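Local coordinates for bacillaene synthase dehydratase PksH (Bacillus subtilis, PDB 3HP0), which catalyses the dehydration of a carrier-tethered (S)-3-hydroxy-3-methylglutaryl group to a 3-methylglutaconyl group during synthesis of the antibiotic bacillaene, at residues 154-159 and 178-182; 104-108 and 188-192; 90-94 and 146-150. Residues are numbered along the deposited sequence.

Contact 1: 154-159 and 178-182; sequences RIGRQK and WGLID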
loop_
_atom_site.group_PDB
_atom_site.type_symbol
_atom_site.label_atom_id
_atom_site.label_comp_id
_atom_site.label_asym_id
_atom_site.label_seq_id
_atom_site.Cartn_x
_atom_site.Cartn_y
_atom_site.Cartn_z
ATOM N N ARG A 154 -2.302 6.581 -10.328
ATOM C CA ARG A 154 -2.488 7.848 -9.623
ATOM C C ARG A 154 -1.684 9.037 -10.135
ATOM O O ARG A 154 -2.222 10.133 -10.270
ATOM C CB ARG A 154 -2.177 7.685 -8.127
ATOM C CG ARG A 154 -3.385 7.431 -7.258
ATOM C CD ARG A 154 -2.989 7.228 -5.808
ATOM N NE ARG A 154 -4.165 7.057 -4.970
ATOM C CZ ARG A 154 -4.850 8.055 -4.415
ATOM N NH1 ARG A 154 -4.464 9.316 -4.597
ATOM N NH2 ARG A 154 -5.953 7.794 -3.714
ATOM N N ILE A 155 -0.402 8.831 -10.432
ATOM C CA ILE A 155 0.440 9.955 -10.844
ATOM C C ILE A 155 0.962 9.958 -12.261
ATOM O O ILE A 155 1.600 10.912 -12.679
ATOM C CB ILE A 155 1.649 10.087 -9.911
ATOM C CG1 ILE A 155 2.539 8.853 -10.030
ATOM C CG2 ILE A 155 1.178 10.223 -8.466
ATOM C CD1 ILE A 155 3.818 8.971 -9.233
ATOM N N GLY A 156 0.701 8.893 -13.002
ATOM C CA GLY A 156 1.169 8.836 -14.366
ATOM C C GLY A 156 2.471 8.069 -14.456
ATOM O O GLY A 156 3.147 7.837 -13.452
ATOM N N ARG A 157 2.811 7.676 -15.674
ATOM C CA ARG A 157 4.019 6.927 -15.943
ATOM C C ARG A 157 5.300 7.720 -15.680
ATOM O O ARG A 157 6.212 7.223 -15.033
ATOM C CB ARG A 157 4.008 6.450 -17.398
ATOM C CG ARG A 157 3.913 4.954 -17.548
ATOM C CD ARG A 157 2.557 4.478 -18.062
ATOM N NE ARG A 157 2.480 3.020 -17.941
ATOM C CZ ARG A 157 1.375 2.297 -18.070
ATOM N NH1 ARG A 157 0.213 2.872 -18.338
ATOM N NH2 ARG A 157 1.434 0.988 -17.895
ATOM N N GLN A 158 5.365 8.955 -16.163
ATOM C CA GLN A 158 6.578 9.740 -15.979
ATOM C C GLN A 158 6.925 10.031 -14.520
ATOM O O GLN A 158 8.078 9.907 -14.108
ATOM C CB GLN A 158 6.492 11.039 -16.788
ATOM C CG GLN A 158 7.785 11.838 -16.844
ATOM C CD GLN A 158 9.018 10.964 -17.065
ATOM O OE1 GLN A 158 8.988 10.015 -17.840
ATOM N NE2 GLN A 158 10.111 11.298 -16.387
ATOM N N LYS A 159 5.935 10.402 -13.725
ATOM C CA LYS A 159 6.221 10.700 -12.339
ATOM C C LYS A 159 6.686 9.456 -11.581
ATOM O O LYS A 159 7.622 9.523 -10.779
ATOM C CB LYS A 159 4.990 11.324 -11.677
ATOM C CG LYS A 159 4.589 12.658 -12.297
ATOM C CD LYS A 159 5.582 13.761 -11.948
ATOM C CE LYS A 159 5.317 15.047 -12.752
ATOM N NZ LYS A 159 3.865 15.452 -12.769
ATOM N N TRP A 178 1.288 15.919 -7.592
ATOM C CA TRP A 178 1.276 14.784 -8.511
ATOM C C TRP A 178 0.002 13.941 -8.501
ATOM O O TRP A 178 -0.292 13.239 -9.467
ATOM C CB TRP A 178 2.466 13.871 -8.229
ATOM C CG TRP A 178 3.802 14.521 -8.426
ATOM C CD1 TRP A 178 4.048 15.799 -8.843
ATOM C CD2 TRP A 178 5.083 13.913 -8.220
ATOM N NE1 TRP A 178 5.401 16.021 -8.912
ATOM C CE2 TRP A 178 6.060 14.879 -8.543
ATOM C CE3 TRP A 178 5.500 12.639 -7.807
ATOM C CZ2 TRP A 178 7.430 14.615 -8.454
ATOM C CZ3 TRP A 178 6.858 12.379 -7.721
ATOM C CH2 TRP A 178 7.807 13.361 -8.050
ATOM N N GLY A 179 -0.753 14.000 -7.413
ATOM C CA GLY A 179 -1.965 13.215 -7.339
ATOM C C GLY A 179 -1.786 11.976 -6.485
ATOM O O GLY A 179 -2.725 11.195 -6.345
ATOM N N LEU A 180 -0.587 11.788 -5.924
ATOM C CA LEU A 180 -0.320 10.637 -5.064
ATOM C C LEU A 180 -1.265 10.664 -3.866
ATOM O O LEU A 180 -1.737 9.629 -3.410
ATOM C CB LEU A 180 1.127 10.640 -4.572
ATOM C CG LEU A 180 1.450 9.548 -3.533
ATOM C CD1 LEU A 180 0.869 8.204 -3.978
ATOM C CD2 LEU A 180 2.960 9.431 -3.341
ATOM N N ILE A 181 -1.536 11.853 -3.347
ATOM C CA ILE A 181 -2.448 11.976 -2.236
ATOM C C ILE A 181 -3.456 13.080 -2.548
ATOM O O ILE A 181 -3.121 14.087 -3.184
ATOM C CB ILE A 181 -1.705 12.294 -0.879
ATOM C CG1 ILE A 181 -0.751 13.459 -1.066
ATOM C CG2 ILE A 181 -0.956 11.068 -0.358
ATOM C CD1 ILE A 181 -1.416 14.784 -0.834
ATOM N N ASP A 182 -4.698 12.871 -2.127
ATOM C CA ASP A 182 -5.765 13.842 -2.322
ATOM C C ASP A 182 -5.826 14.522 -0.958
ATOM O O ASP A 182 -6.020 13.855 0.051
ATOM C CB ASP A 182 -7.107 13.127 -2.594
ATOM C CG ASP A 182 -6.967 11.932 -3.516
ATOM O OD1 ASP A 182 -6.658 10.816 -3.035
ATOM O OD2 ASP A 182 -7.160 12.078 -4.745
HETATM O O HOH W 1 0.764 13.305 -12.367
#
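Arg154, in the last turn of helix 148-155, shares its guanidinium between residues 178-182 and the carbonyls of Ser120 and Thr122. Arg154 NH1 donates to Gly179 O (3.1 Å) and to Asp182 OD1 (3.1 Å), and Arg154 NH2 reaches the same Asp182 OD1 at 3.2 Å, so one carboxylate oxygen receives both nitrogens of the salt bridge. Leu180 O lies 3.0 Å from Arg154 NH1, but at an angle too poor for a hydrogen bond. NE bonds to Ser120 O and NH2 also to Thr122 O, while Asp182 OD1 accepts from Ala125 N as well; a long, many-handed arginine suits this junction. In this crotonase-family fold the contact joins two helix ends, and both helices break at a glycine with positive phi, Gly156 and Gly179. A CB on Gly179 would sit 3.1 Å from Arg154 O. At these helix ends one water donates to both Ile155 O (2.6 Å) and Trp178 O (3.1 Å). Branched Ile155 packs its CG2 against Trp178 CB and Leu180 CB, each at 3.9 Å. Lys159 lies over the indole of Trp178: CD makes a CH-pi contact, 3.7 Å from the five-membered ring centroid, and NZ a cation-pi contact at 4.3 Å.

Contact 2: 104-108 and 188-192; sequences ISHVR and SDVLL
A strand-to-helix contact of the crotonase fold sets one face of the central sheet, at its inner strand 102-107, against the start of helix 190-199, away from the catalytic residues. Residues 104-107 are extended, hydrogen-bonded between strands 53-57 and 124-127, and Ile104, His106 and Arg108 all direct CA-to-CB toward 188-192. Ser188 (chi1 p) and Asp189 are non-helical; Asp189 occupies the N-cap position without a side-chain capping bond, and Val190 to Leu192 form the first helical turn. The backbones come closest at His106 and Leu192, whose CA atoms are 7.6 Å apart. Ile104 (m, t) brings CD1 to 4.3 Å from Leu192 CD1, two branched aliphatics closing the hollow between strand and helix. Leu192 (t, p) also lays CD2 over one face of the imidazole, 4.3 Å from His106 CD2. His106, with chi1 t, extends its ring to the helix start, where a ring able to donate meets a carboxylate. Arg108 (m, t, t) reaches past His106, forming salt bridges to two acids, through NH1 with Asp128 and through NH2 with Asp189 OD1 (3.3 Å). Its guanidinium turns one face to Ser188 OG, which is buried without a partner in the model. Asp189 chi1 near -102° brings OD1 to both side chains, and this oxygen accepts a His-carboxylate hydrogen bond from His106 NE2, also 3.3 Å long (N-H...O angle 144°).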
loop_
_atom_site.group_PDB
_atom_site.type_symbol
_atom_site.label_atom_id
_atom_site.label_comp_id
_atom_site.label_asym_id
_atom_site.label_seq_id
_atom_site.Cartn_x
_atom_site.Cartn_y
_atom_site.Cartn_z
ATOM N N ILE A 104 -9.876 4.587 2.318
ATOM C CA ILE A 104 -9.074 5.771 2.596
ATOM C C ILE A 104 -7.794 5.470 3.343
ATOM O O ILE A 104 -7.798 4.733 4.321
ATOM C CB ILE A 104 -9.824 6.796 3.494
ATOM C CG1 ILE A 104 -11.206 7.102 2.935
ATOM C CG2 ILE A 104 -9.008 8.085 3.605
ATOM C CD1 ILE A 104 -11.981 8.058 3.810
ATOM N N SER A 105 -6.708 6.074 2.876
ATOM C CA SER A 105 -5.410 5.949 3.519
ATOM C C SER A 105 -5.226 7.205 4.355
ATOM O O SER A 105 -5.534 8.323 3.906
ATOM C CB SER A 105 -4.278 5.903 2.492
ATOM O OG SER A 105 -4.123 4.609 1.963
ATOM N N HIS A 106 -4.736 7.019 5.570
ATOM C CA HIS A 106 -4.474 8.142 6.454
ATOM C C HIS A 106 -2.994 7.996 6.763
ATOM O O HIS A 106 -2.591 7.148 7.560
ATOM C CB HIS A 106 -5.327 8.042 7.715
ATOM C CG HIS A 106 -5.127 9.178 8.663
ATOM N ND1 HIS A 106 -4.770 10.439 8.240
ATOM C CD2 HIS A 106 -5.239 9.250 10.009
ATOM C CE1 HIS A 106 -4.667 11.239 9.285
ATOM N NE2 HIS A 106 -4.947 10.542 10.371
ATOM N N VAL A 107 -2.191 8.829 6.112
ATOM C CA VAL A 107 -0.750 8.761 6.248
ATOM C C VAL A 107 -0.050 9.828 7.076
ATOM O O VAL A 107 -0.342 11.022 6.970
ATOM C CB VAL A 107 -0.079 8.755 4.851
ATOM C CG1 VAL A 107 0.810 7.545 4.714
ATOM C CG2 VAL A 107 -1.133 8.759 3.758
ATOM N N ARG A 108 0.900 9.368 7.882
ATOM C CA ARG A 108 1.732 10.226 8.719
ATOM C C ARG A 108 3.117 9.567 8.696
ATOM O O ARG A 108 3.226 8.353 8.867
ATOM C CB ARG A 108 1.255 10.235 10.176
ATOM C CG ARG A 108 -0.196 10.588 10.469
ATOM C CD ARG A 108 -0.500 10.142 11.909
ATOM N NE ARG A 108 -1.759 10.641 12.455
ATOM C CZ ARG A 108 -1.948 11.882 12.904
ATOM N NH1 ARG A 108 -0.957 12.767 12.873
ATOM N NH2 ARG A 108 -3.133 12.238 13.391
ATOM N N SER A 188 -4.531 16.307 10.279
ATOM C CA SER A 188 -5.084 15.176 9.571
ATOM C C SER A 188 -5.716 14.243 10.591
ATOM O O SER A 188 -5.093 13.309 11.095
ATOM C CB SER A 188 -4.001 14.436 8.792
ATOM O OG SER A 188 -3.105 13.807 9.688
ATOM N N ASP A 189 -6.963 14.549 10.903
ATOM C CA ASP A 189 -7.805 13.824 11.851
ATOM C C ASP A 189 -9.057 14.639 11.624
ATOM O O ASP A 189 -10.149 14.112 11.381
ATOM C CB ASP A 189 -7.312 14.006 13.295
ATOM C CG ASP A 189 -6.530 12.803 13.816
ATOM O OD1 ASP A 189 -6.350 11.817 13.066
ATOM O OD2 ASP A 189 -6.084 12.844 14.988
ATOM N N VAL A 190 -8.852 15.950 11.677
ATOM C CA VAL A 190 -9.907 16.899 11.431
ATOM C C VAL A 190 -10.216 16.777 9.949
ATOM O O VAL A 190 -11.368 16.773 9.531
ATOM C CB VAL A 190 -9.444 18.342 11.724
ATOM C CG1 VAL A 190 -10.542 19.320 11.306
ATOM C CG2 VAL A 190 -9.081 18.494 13.207
ATOM N N LEU A 191 -9.150 16.679 9.166
ATOM C CA LEU A 191 -9.247 16.555 7.721
ATOM C C LEU A 191 -9.963 15.247 7.375
ATOM O O LEU A 191 -10.801 15.199 6.469
ATOM C CB LEU A 191 -7.848 16.579 7.100
ATOM C CG LEU A 191 -7.816 16.531 5.575
ATOM C CD1 LEU A 191 -8.644 17.679 5.032
ATOM C CD2 LEU A 191 -6.373 16.598 5.071
ATOM N N LEU A 192 -9.641 14.189 8.112
ATOM C CA LEU A 192 -10.273 12.901 7.892
ATOM C C LEU A 192 -11.764 13.029 8.188
ATOM O O LEU A 192 -12.593 12.648 7.370
ATOM C CB LEU A 192 -9.632 11.832 8.790
ATOM C CG LEU A 192 -10.325 10.464 8.839
ATOM C CD1 LEU A 192 -10.526 9.916 7.431
ATOM C CD2 LEU A 192 -9.484 9.504 9.659
#

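Contact 3: 90-94 and 146-150; sequences YDLWM and CVLPF
An aromatic cluster of Tyr90, Trp93 and Phe150 lies in the buried interior of this crotonase-fold domain, where helix 87-98 meets the start of helix 148-155. Residues 90-94 are fully helical; 146-150 also have helical backbone angles. Tyr90 CA stands 6.5 Å from Cys146 CA, and Trp93 CA 8.2 Å from Phe150 CA. The main bump is Phe150 (chi1 m), flat and broad, which enters the hollow between Tyr90 and Trp93, one helical turn apart. Both pairs are edge-to-face: the Phe150 edge meets the Tyr90 face (centroids 5.1 Å apart, planes at 57°), while the Phe150 face receives the Trp93 edge (5.7 Å between the Phe150 and Trp93 five-membered ring centroids, 81°). Trp93 CB closes over that face too, 3.9 Å from the Phe150 ring centroid, and selenomethionine Met94 borders the edge, its CG 3.8 Å from Phe150 CZ. Tyr90, chi1 t, swings its ring to the other segment; its OH hydrogen-bonds to Val221 O, which satisfies the buried hydroxyl. The far end of the indole, with Trp93 chi1 m, fits small neighbours: Trp93 CZ3 lies 3.9 Å from Cys146 CB. Val147, near the active-site Glu137, sets CG2 3.7 Å from Trp93 CH2. Compact Pro149 fits beside the phenol, with CB 3.6 Å from Tyr90 OH.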
loop_
_atom_site.group_PDB
_atom_site.type_symbol
_atom_site.label_atom_id
_atom_site.label_comp_id
_atom_site.label_asym_id
_atom_site.label_seq_id
_atom_site.Cartn_x
_atom_site.Cartn_y
_atom_site.Cartn_z
ATOM N N TYR A 90 -1.285 -8.290 -3.895
ATOM C CA TYR A 90 -1.774 -7.584 -5.071
ATOM C C TYR A 90 -3.295 -7.556 -5.107
ATOM O O TYR A 90 -3.892 -6.511 -5.362
ATOM C CB TYR A 90 -1.248 -8.234 -6.344
ATOM C CG TYR A 90 -1.271 -7.325 -7.558
ATOM C CD1 TYR A 90 -0.132 -6.600 -7.932
ATOM C CD2 TYR A 90 -2.421 -7.203 -8.348
ATOM C CE1 TYR A 90 -0.131 -5.799 -9.056
ATOM C CE2 TYR A 90 -2.431 -6.388 -9.485
ATOM C CZ TYR A 90 -1.282 -5.698 -9.836
ATOM O OH TYR A 90 -1.256 -4.941 -10.986
ATOM N N ASP A 91 -3.920 -8.703 -4.840
ATOM C CA ASP A 91 -5.378 -8.797 -4.842
ATOM C C ASP A 91 -6.006 -7.967 -3.741
ATOM O O ASP A 91 -7.109 -7.454 -3.902
ATOM C CB ASP A 91 -5.826 -10.252 -4.722
ATOM C CG ASP A 91 -5.575 -11.027 -5.990
ATOM O OD1 ASP A 91 -5.831 -10.462 -7.075
ATOM O OD2 ASP A 91 -5.128 -12.188 -5.908
ATOM N N LEU A 92 -5.298 -7.843 -2.626
ATOM C CA LEU A 92 -5.758 -7.035 -1.505
ATOM C C LEU A 92 -5.811 -5.576 -1.972
ATOM O O LEU A 92 -6.829 -4.893 -1.813
ATOM C CB LEU A 92 -4.786 -7.168 -0.342
ATOM C CG LEU A 92 -4.926 -6.220 0.848
ATOM C CD1 LEU A 92 -6.339 -6.258 1.410
ATOM C CD2 LEU A 92 -3.905 -6.623 1.897
ATOM N N TRP A 93 -4.720 -5.106 -2.568
ATOM C CA TRP A 93 -4.682 -3.736 -3.050
ATOM C C TRP A 93 -5.755 -3.534 -4.108
ATOM O O TRP A 93 -6.330 -2.451 -4.214
ATOM C CB TRP A 93 -3.304 -3.399 -3.619
ATOM C CG TRP A 93 -2.238 -3.277 -2.557
ATOM C CD1 TRP A 93 -2.433 -3.062 -1.223
ATOM C CD2 TRP A 93 -0.822 -3.329 -2.751
ATOM N NE1 TRP A 93 -1.226 -2.979 -0.573
ATOM C CE2 TRP A 93 -0.219 -3.139 -1.487
ATOM C CE3 TRP A 93 0.000 -3.523 -3.871
ATOM C CZ2 TRP A 93 1.172 -3.136 -1.309
ATOM C CZ3 TRP A 93 1.381 -3.522 -3.697
ATOM C CH2 TRP A 93 1.952 -3.328 -2.424
HETATM N N MSE A 94 -6.035 -4.583 -4.882
HETATM C CA MSE A 94 -7.069 -4.497 -5.914
HETATM C C MSE A 94 -8.444 -4.390 -5.264
HETATM O O MSE A 94 -9.309 -3.658 -5.733
HETATM C CB MSE A 94 -7.048 -5.725 -6.820
HETATM C CG MSE A 94 -5.850 -5.808 -7.740
HETATM SE SE MSE A 94 -6.221 -6.928 -9.294
HETATM C CE MSE A 94 -7.021 -5.566 -10.421
ATOM N N CYS A 146 5.003 -4.675 -7.808
ATOM C CA CYS A 146 3.618 -4.821 -7.383
ATOM C C CYS A 146 2.964 -3.461 -7.140
ATOM O O CYS A 146 1.784 -3.254 -7.431
ATOM C CB CYS A 146 3.539 -5.677 -6.116
ATOM S SG CYS A 146 4.254 -7.357 -6.272
ATOM N N VAL A 147 3.752 -2.524 -6.630
ATOM C CA VAL A 147 3.273 -1.181 -6.325
ATOM C C VAL A 147 3.014 -0.304 -7.543
ATOM O O VAL A 147 1.992 0.386 -7.627
ATOM C CB VAL A 147 4.300 -0.435 -5.409
ATOM C CG1 VAL A 147 3.869 1.007 -5.195
ATOM C CG2 VAL A 147 4.434 -1.162 -4.081
ATOM N N LEU A 148 3.947 -0.347 -8.486
ATOM C CA LEU A 148 3.913 0.498 -9.684
ATOM C C LEU A 148 2.620 0.689 -10.458
ATOM O O LEU A 148 2.317 1.812 -10.853
ATOM C CB LEU A 148 5.032 0.076 -10.656
ATOM C CG LEU A 148 6.461 0.275 -10.119
ATOM C CD1 LEU A 148 7.498 -0.266 -11.105
ATOM C CD2 LEU A 148 6.706 1.755 -9.865
ATOM N N PRO A 149 1.846 -0.391 -10.709
ATOM C CA PRO A 149 0.594 -0.212 -11.463
ATOM C C PRO A 149 -0.401 0.693 -10.727
ATOM O O PRO A 149 -1.099 1.507 -11.340
ATOM C CB PRO A 149 0.081 -1.641 -11.643
ATOM C CG PRO A 149 1.356 -2.460 -11.633
ATOM C CD PRO A 149 2.140 -1.820 -10.502
ATOM N N PHE A 150 -0.456 0.544 -9.411
ATOM C CA PHE A 150 -1.337 1.366 -8.577
ATOM C C PHE A 150 -0.800 2.811 -8.519
ATOM O O PHE A 150 -1.562 3.773 -8.647
ATOM C CB PHE A 150 -1.414 0.768 -7.166
ATOM C CG PHE A 150 -2.050 -0.601 -7.118
ATOM C CD1 PHE A 150 -3.440 -0.740 -7.096
ATOM C CD2 PHE A 150 -1.260 -1.753 -7.140
ATOM C CE1 PHE A 150 -4.030 -1.994 -7.097
ATOM C CE2 PHE A 150 -1.846 -3.024 -7.141
ATOM C CZ PHE A 150 -3.231 -3.142 -7.119
#

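How the contacts relate
Along the chain, both segments of contact 3 come before those of contact 1, and both contacts use helix 148-155: contact 3 at its start, contact 1 at its end, their centres 15 Å apart. Contact 2 spans a longer loop, from strand 102-107 to helix 190-199, that encloses both segments of contact 1, while its segments alternate with those of contact 3. Its centre lies 18 Å from that of contact 1 and 21 Å from that of contact 3. Helix 87-98, used by contact 3, leads directly into strand 102-107. Thus contact 3 packs the interior, its Val147 side chain about 7 Å from that of catalytic Glu137, whereas contact 1 joins helices 148-155 and 157-166 to the loop after helix 172-178.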